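Local structure of carbohydrate deacetylase Agd3 (Neosartorya fumigata, 6NWZ) at residues A529-H534 and E575-E580; S226-H231 and V582-W587. The protein probably removes N-acetyl groups from the exopolysaccharide galactosaminogalactan and is required for Aspergillus fumigatus biofilm formation. All blocks are in the same frame, centred on the assembly; numbering follows the deposited sequence.

Both contacts use helix 569-584, and their centres lie about 11 Å apart near the middle of the chain. Interaction 1 sets the body of that helix against helix 520-536, wholly within the deacetylase domain. Interaction 2 takes over at its C-terminal end and the turn that follows, and reaches back to helix 224-237, in the CBM87 region. In chain order 226-231 comes first, then 529-534, 575-580 and 582-587, so both segments of interaction 1 fall between those of interaction 2. The two meet where Arg-533 CG packs on Asn-227 ND2. One helix therefore joins packing inside the deacetylase region to its junction with the CBM87 region.

Interaction 1: residues A529-H534 and E575-E580; sequences ADTMRH and ETIVQE. With ZN (zinc ion), chain I.
Thr-531 and Ile-577 meet where helices 520-536 and 569-584 cross, their side chains at about a right angle. The methyl CG2 of Thr-531 lies 3.5 Å from Ile-577 CG1; with CG2 anti to the backbone N (chi1 of OG1 -50°), the methyl and CB rest on the isoleucine branch while OG1 turns back to bond the carbonyl oxygen of Glu-527 in its own helix. Trp-573 and Tyr-543 also pack against Thr-531. The next residue, Met-532, bends at chi2 and chi3, and its end slides past Ile-577 in the opposite direction: the CE methyl sits 4.1 Å from Ile-577 CG2 and also lies beside that residue's carbonyl oxygen. The shaft of the same methionine crosses Glu-580 at a slant, Met-532 CG to Glu-580 CG 3.9 Å, so the glutamate offers its aliphatic part here while its carboxylate goes on to a salt bridge with Arg-583. Over the segments 529-534 and 575-580 the axes approach to 9.8 Å and cross at -53°.

On another side of helix 520-536, Asp-530 and His-534, one turn apart, grip a zinc ion: Asp-530 OD2 at 1.9 Å and His-534 NE2 at 2.4 Å. The other carboxylate oxygen, OD1, takes a hydrogen bond from Arg-533 NH2 on its syn side, a salt bridge that steadies the carboxylate, and the imidazole is stacked with Trp-492. This is apolar helix-helix packing in the deacetylase region, backing a helix that carries an i, i+4 Asp-His zinc site.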
loop_
_atom_site.group_PDB
_atom_site.type_symbol
_atom_site.label_atom_id
_atom_site.label_comp_id
_atom_site.label_asym_id
_atom_site.label_seq_id
_atom_site.Cartn_x
_atom_site.Cartn_y
_atom_site.Cartn_z
ATOM N N ALA A 529 0.685 -9.383 -9.941
ATOM C CA ALA A 529 1.500 -8.259 -10.386
ATOM C C ALA A 529 0.956 -6.944 -9.852
ATOM O O ALA A 529 1.714 -6.096 -9.364
ATOM C CB ALA A 529 1.563 -8.230 -11.911
ATOM N N ASP A 530 -0.360 -6.763 -9.925
ATOM C CA ASP A 530 -0.953 -5.493 -9.532
ATOM C C ASP A 530 -0.833 -5.261 -8.030
ATOM O O ASP A 530 -0.576 -4.133 -7.590
ATOM C CB ASP A 530 -2.409 -5.453 -9.981
ATOM C CG ASP A 530 -3.054 -4.133 -9.698
ATOM O OD1 ASP A 530 -2.624 -3.127 -10.300
ATOM O OD2 ASP A 530 -3.978 -4.100 -8.863
ATOM N N THR A 531 -0.999 -6.313 -7.226
ATOM C CA THR A 531 -0.916 -6.144 -5.780
ATOM C C THR A 531 0.522 -5.952 -5.312
ATOM O O THR A 531 0.762 -5.234 -4.333
ATOM C CB THR A 531 -1.548 -7.340 -5.073
ATOM O OG1 THR A 531 -2.847 -7.583 -5.628
ATOM C CG2 THR A 531 -1.684 -7.065 -3.580
ATOM N N MET A 532 1.491 -6.583 -5.981
ATOM C CA MET A 532 2.889 -6.315 -5.659
ATOM C C MET A 532 3.244 -4.858 -5.934
ATOM O O MET A 532 4.016 -4.247 -5.187
ATOM C CB MET A 532 3.805 -7.245 -6.451
ATOM C CG MET A 532 3.738 -8.707 -6.032
ATOM S SD MET A 532 4.064 -8.985 -4.284
ATOM C CE MET A 532 2.407 -9.241 -3.647
ATOM N N ARG A 533 2.688 -4.285 -7.004
ATOM C CA ARG A 533 2.923 -2.874 -7.289
ATOM C C ARG A 533 2.420 -1.992 -6.153
ATOM O O ARG A 533 3.058 -0.994 -5.801
ATOM C CB ARG A 533 2.254 -2.495 -8.608
ATOM C CG ARG A 533 2.400 -1.038 -8.978
ATOM C CD ARG A 533 1.821 -0.759 -10.354
ATOM N NE ARG A 533 0.364 -0.885 -10.417
ATOM C CZ ARG A 533 -0.481 0.112 -10.164
ATOM N NH1 ARG A 533 -0.016 1.306 -9.813
ATOM N NH2 ARG A 533 -1.791 -0.082 -10.256
ATOM N N HIS A 534 1.276 -2.349 -5.564
ATOM C CA HIS A 534 0.754 -1.598 -4.426
ATOM C C HIS A 534 1.613 -1.808 -3.186
ATOM O O HIS A 534 2.033 -0.842 -2.537
ATOM C CB HIS A 534 -0.691 -2.013 -4.142
ATOM C CG HIS A 534 -1.623 -1.789 -5.291
ATOM N ND1 HIS A 534 -1.482 -0.737 -6.170
ATOM C CD2 HIS A 534 -2.709 -2.481 -5.705
ATOM C CE1 HIS A 534 -2.443 -0.789 -7.074
ATOM N NE2 HIS A 534 -3.201 -1.839 -6.814
ATOM N N GLU A 575 -3.206 -16.392 -0.765
ATOM C CA GLU A 575 -2.086 -17.304 -0.983
ATOM C C GLU A 575 -1.185 -16.808 -2.108
ATOM O O GLU A 575 0.045 -16.821 -1.987
ATOM C CB GLU A 575 -2.599 -18.714 -1.286
ATOM C CG GLU A 575 -3.196 -19.430 -0.083
ATOM C CD GLU A 575 -2.142 -19.929 0.889
ATOM O OE1 GLU A 575 -0.945 -19.900 0.537
ATOM O OE2 GLU A 575 -2.512 -20.355 2.004
ATOM N N THR A 576 -1.782 -16.356 -3.212
ATOM C CA THR A 576 -0.988 -15.857 -4.329
ATOM C C THR A 576 -0.186 -14.628 -3.924
ATOM O O THR A 576 1.006 -14.520 -4.235
ATOM C CB THR A 576 -1.904 -15.539 -5.510
ATOM O OG1 THR A 576 -2.499 -16.753 -5.986
ATOM C CG2 THR A 576 -1.130 -14.855 -6.637
ATOM N N ILE A 577 -0.820 -13.705 -3.205
ATOM C CA ILE A 577 -0.175 -12.438 -2.882
ATOM C C ILE A 577 0.909 -12.636 -1.827
ATOM O O ILE A 577 2.026 -12.122 -1.963
ATOM C CB ILE A 577 -1.238 -11.413 -2.445
ATOM C CG1 ILE A 577 -1.706 -10.591 -3.648
ATOM C CG2 ILE A 577 -0.722 -10.508 -1.341
ATOM C CD1 ILE A 577 -2.316 -11.408 -4.775
ATOM N N VAL A 578 0.611 -13.407 -0.776
ATOM C CA VAL A 578 1.559 -13.578 0.321
ATOM C C VAL A 578 2.798 -14.332 -0.143
ATOM O O VAL A 578 3.930 -13.960 0.190
ATOM C CB VAL A 578 0.885 -14.289 1.506
ATOM C CG1 VAL A 578 1.928 -14.675 2.545
ATOM C CG2 VAL A 578 -0.199 -13.407 2.122
ATOM N N GLN A 579 2.609 -15.406 -0.909
ATOM C CA GLN A 579 3.750 -16.205 -1.343
ATOM C C GLN A 579 4.672 -15.415 -2.264
ATOM O O GLN A 579 5.899 -15.557 -2.192
ATOM C CB GLN A 579 3.264 -17.483 -2.025
ATOM C CG GLN A 579 2.541 -18.429 -1.077
ATOM C CD GLN A 579 2.130 -19.723 -1.741
ATOM O OE1 GLN A 579 2.837 -20.247 -2.602
ATOM N NE2 GLN A 579 0.976 -20.247 -1.347
ATOM N N GLU A 580 4.109 -14.573 -3.131
ATOM C CA GLU A 580 4.953 -13.772 -4.009
ATOM C C GLU A 580 5.699 -12.699 -3.228
ATOM O O GLU A 580 6.888 -12.459 -3.469
ATOM C CB GLU A 580 4.114 -13.137 -5.114
ATOM C CG GLU A 580 4.946 -12.376 -6.131
ATOM C CD GLU A 580 5.821 -13.283 -6.979
ATOM O OE1 GLU A 580 5.637 -14.521 -6.946
ATOM O OE2 GLU A 580 6.694 -12.751 -7.689
HETATM ZN ZN ZN I . -5.096 -2.933 -7.775
#

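Interaction 2: residues S226-H231 and V582-W587; sequences SNYLQH and VRLVDW
The aromatic part of the contact is an edge-to-face (T-shaped) pair in which Trp-587 drives the edge of its six-membered ring into the face of His-231. Atom CH2 of Trp-587 stands over the centre of the imidazole, 3.4 Å from His-231 NE2, with the planes at 82°. The centroids of the imidazole and of the six-membered ring of the indole are 4.6 Å apart. Gln-230 CG lies over the opposite face of the histidine, so the ring sits between an indole edge and an aliphatic chain. One face of the indole in turn lies against CB of Val-585, two residues earlier in the same turn.

Apolar packing centres on Tyr-228. Its ring swings toward helix 569-584 because CG is anti to the backbone N (chi1 172°), bringing CE1 to 3.7 Å from Leu-584 CB. Leu-584 CD2 lies over one face of the phenol, whereas Val-585 CG1 comes in at the edge, near the ring plane, 4.3 Å from Tyr-228 CE1.

These contacts stitch helix 224-237, in the CBM87 region, to the C-terminal end of helix 569-584 in the deacetylase domain: Val-585 is where the chain leaves helical geometry, and the turn carries Trp-587 round to the histidine. Leu-536, at the end of helix 520-536, also packs against Tyr-228, Leu-584 and Trp-587.

Polar anchoring comes from parts of the chain distant in sequence. Both imidazole nitrogens of buried His-231 are hydrogen-bonded, ND1 with Tyr-47 OH and NE2 with the carbonyl oxygen of Leu-536, which fixes the ring's rotation under the tryptophan edge. Trp-587 NE1 bonds the carbonyl oxygen of Ala-156.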
loop_
_atom_site.group_PDB
_atom_site.type_symbol
_atom_site.label_atom_id
_atom_site.label_comp_id
_atom_site.label_asym_id
_atom_site.label_seq_id
_atom_site.Cartn_x
_atom_site.Cartn_y
_atom_site.Cartn_z
ATOM N N SER A 226 9.569 -2.134 -11.198
ATOM C CA SER A 226 10.184 -0.864 -10.821
ATOM C C SER A 226 9.997 -0.581 -9.336
ATOM O O SER A 226 10.934 -0.140 -8.657
ATOM C CB SER A 226 9.605 0.272 -11.662
ATOM O OG SER A 226 9.833 0.051 -13.043
ATOM N N ASN A 227 8.794 -0.835 -8.811
ATOM C CA ASN A 227 8.554 -0.674 -7.380
ATOM C C ASN A 227 9.343 -1.673 -6.542
ATOM O O ASN A 227 9.554 -1.427 -5.350
ATOM C CB ASN A 227 7.061 -0.805 -7.076
ATOM C CG ASN A 227 6.281 0.432 -7.465
ATOM O OD1 ASN A 227 6.089 1.337 -6.653
ATOM N ND2 ASN A 227 5.829 0.481 -8.712
ATOM N N TYR A 228 9.770 -2.791 -7.132
ATOM C CA TYR A 228 10.648 -3.726 -6.435
ATOM C C TYR A 228 12.088 -3.230 -6.433
ATOM O O TYR A 228 12.762 -3.253 -5.397
ATOM C CB TYR A 228 10.568 -5.105 -7.088
ATOM C CG TYR A 228 11.576 -6.115 -6.573
ATOM C CD1 TYR A 228 11.489 -6.610 -5.280
ATOM C CD2 TYR A 228 12.597 -6.596 -7.388
ATOM C CE1 TYR A 228 12.392 -7.540 -4.805
ATOM C CE2 TYR A 228 13.510 -7.532 -6.919
ATOM C CZ TYR A 228 13.400 -8.000 -5.622
ATOM O OH TYR A 228 14.290 -8.932 -5.126
ATOM N N LEU A 229 12.572 -2.781 -7.592
ATOM C CA LEU A 229 13.967 -2.381 -7.712
ATOM C C LEU A 229 14.279 -1.152 -6.872
ATOM O O LEU A 229 15.398 -1.021 -6.364
ATOM C CB LEU A 229 14.310 -2.117 -9.178
ATOM C CG LEU A 229 14.164 -3.287 -10.154
ATOM C CD1 LEU A 229 14.519 -2.840 -11.560
ATOM C CD2 LEU A 229 15.032 -4.467 -9.737
ATOM N N GLN A 230 13.310 -0.250 -6.705
ATOM C CA GLN A 230 13.610 1.049 -6.111
ATOM C C GLN A 230 14.104 0.920 -4.677
ATOM O O GLN A 230 14.819 1.801 -4.187
ATOM C CB GLN A 230 12.380 1.949 -6.168
ATOM C CG GLN A 230 11.202 1.430 -5.376
ATOM C CD GLN A 230 9.995 2.335 -5.487
ATOM O OE1 GLN A 230 10.076 3.431 -6.045
ATOM N NE2 GLN A 230 8.863 1.878 -4.961
ATOM N N HIS A 231 13.752 -0.172 -3.994
ATOM C CA HIS A 231 14.201 -0.363 -2.622
ATOM C C HIS A 231 15.699 -0.621 -2.537
ATOM O O HIS A 231 16.297 -0.421 -1.474
ATOM C CB HIS A 231 13.419 -1.507 -1.980
ATOM C CG HIS A 231 11.942 -1.273 -1.952
ATOM N ND1 HIS A 231 11.353 -0.359 -1.104
ATOM C CD2 HIS A 231 10.937 -1.819 -2.676
ATOM C CE1 HIS A 231 10.046 -0.360 -1.302
ATOM N NE2 HIS A 231 9.768 -1.237 -2.250
ATOM N N VAL A 582 6.660 -12.861 -0.153
ATOM C CA VAL A 582 7.728 -13.510 0.600
ATOM C C VAL A 582 8.843 -13.979 -0.332
ATOM O O VAL A 582 10.011 -14.050 0.070
ATOM C CB VAL A 582 7.146 -14.660 1.445
ATOM C CG1 VAL A 582 8.246 -15.533 1.998
ATOM C CG2 VAL A 582 6.313 -14.096 2.591
ATOM N N ARG A 583 8.520 -14.269 -1.595
ATOM C CA ARG A 583 9.552 -14.668 -2.546
ATOM C C ARG A 583 10.498 -13.519 -2.883
ATOM O O ARG A 583 11.670 -13.757 -3.201
ATOM C CB ARG A 583 8.908 -15.202 -3.820
ATOM C CG ARG A 583 9.910 -15.663 -4.848
ATOM C CD ARG A 583 9.220 -16.104 -6.117
ATOM N NE ARG A 583 8.802 -14.983 -6.954
ATOM C CZ ARG A 583 9.572 -14.423 -7.882
ATOM N NH1 ARG A 583 10.807 -14.871 -8.083
ATOM N NH2 ARG A 583 9.111 -13.416 -8.609
ATOM N N LEU A 584 10.017 -12.276 -2.815
ATOM C CA LEU A 584 10.793 -11.104 -3.207
ATOM C C LEU A 584 11.528 -10.436 -2.048
ATOM O O LEU A 584 12.685 -10.039 -2.211
ATOM C CB LEU A 584 9.882 -10.076 -3.883
ATOM C CG LEU A 584 9.140 -10.557 -5.132
ATOM C CD1 LEU A 584 8.200 -9.480 -5.628
ATOM C CD2 LEU A 584 10.118 -10.964 -6.225
ATOM N N VAL A 585 10.886 -10.289 -0.884
ATOM C CA VAL A 585 11.452 -9.569 0.249
ATOM C C VAL A 585 11.292 -10.413 1.509
ATOM O O VAL A 585 10.543 -11.391 1.541
ATOM C CB VAL A 585 10.792 -8.192 0.449
ATOM C CG1 VAL A 585 10.923 -7.345 -0.806
ATOM C CG2 VAL A 585 9.336 -8.368 0.810
ATOM N N ASP A 586 12.009 -10.018 2.564
ATOM C CA ASP A 586 11.862 -10.650 3.870
ATOM C C ASP A 586 11.135 -9.753 4.867
ATOM O O ASP A 586 11.171 -10.013 6.075
ATOM C CB ASP A 586 13.219 -11.074 4.434
ATOM C CG ASP A 586 14.166 -9.908 4.629
ATOM O OD1 ASP A 586 13.997 -9.152 5.611
ATOM O OD2 ASP A 586 15.077 -9.744 3.792
ATOM N N TRP A 587 10.467 -8.707 4.389
ATOM C CA TRP A 587 9.785 -7.784 5.277
ATOM C C TRP A 587 8.602 -8.467 5.961
ATOM O O TRP A 587 8.045 -9.440 5.446
ATOM C CB TRP A 587 9.284 -6.568 4.504
ATOM C CG TRP A 587 10.307 -5.910 3.631
ATOM C CD1 TRP A 587 11.667 -6.009 3.727
ATOM C CD2 TRP A 587 10.044 -5.049 2.519
ATOM N NE1 TRP A 587 12.264 -5.260 2.741
ATOM C CE2 TRP A 587 11.288 -4.661 1.986
ATOM C CE3 TRP A 587 8.875 -4.569 1.922
ATOM C CZ2 TRP A 587 11.395 -3.817 0.886
ATOM C CZ3 TRP A 587 8.984 -3.732 0.831
ATOM C CH2 TRP A 587 10.234 -3.364 0.325
#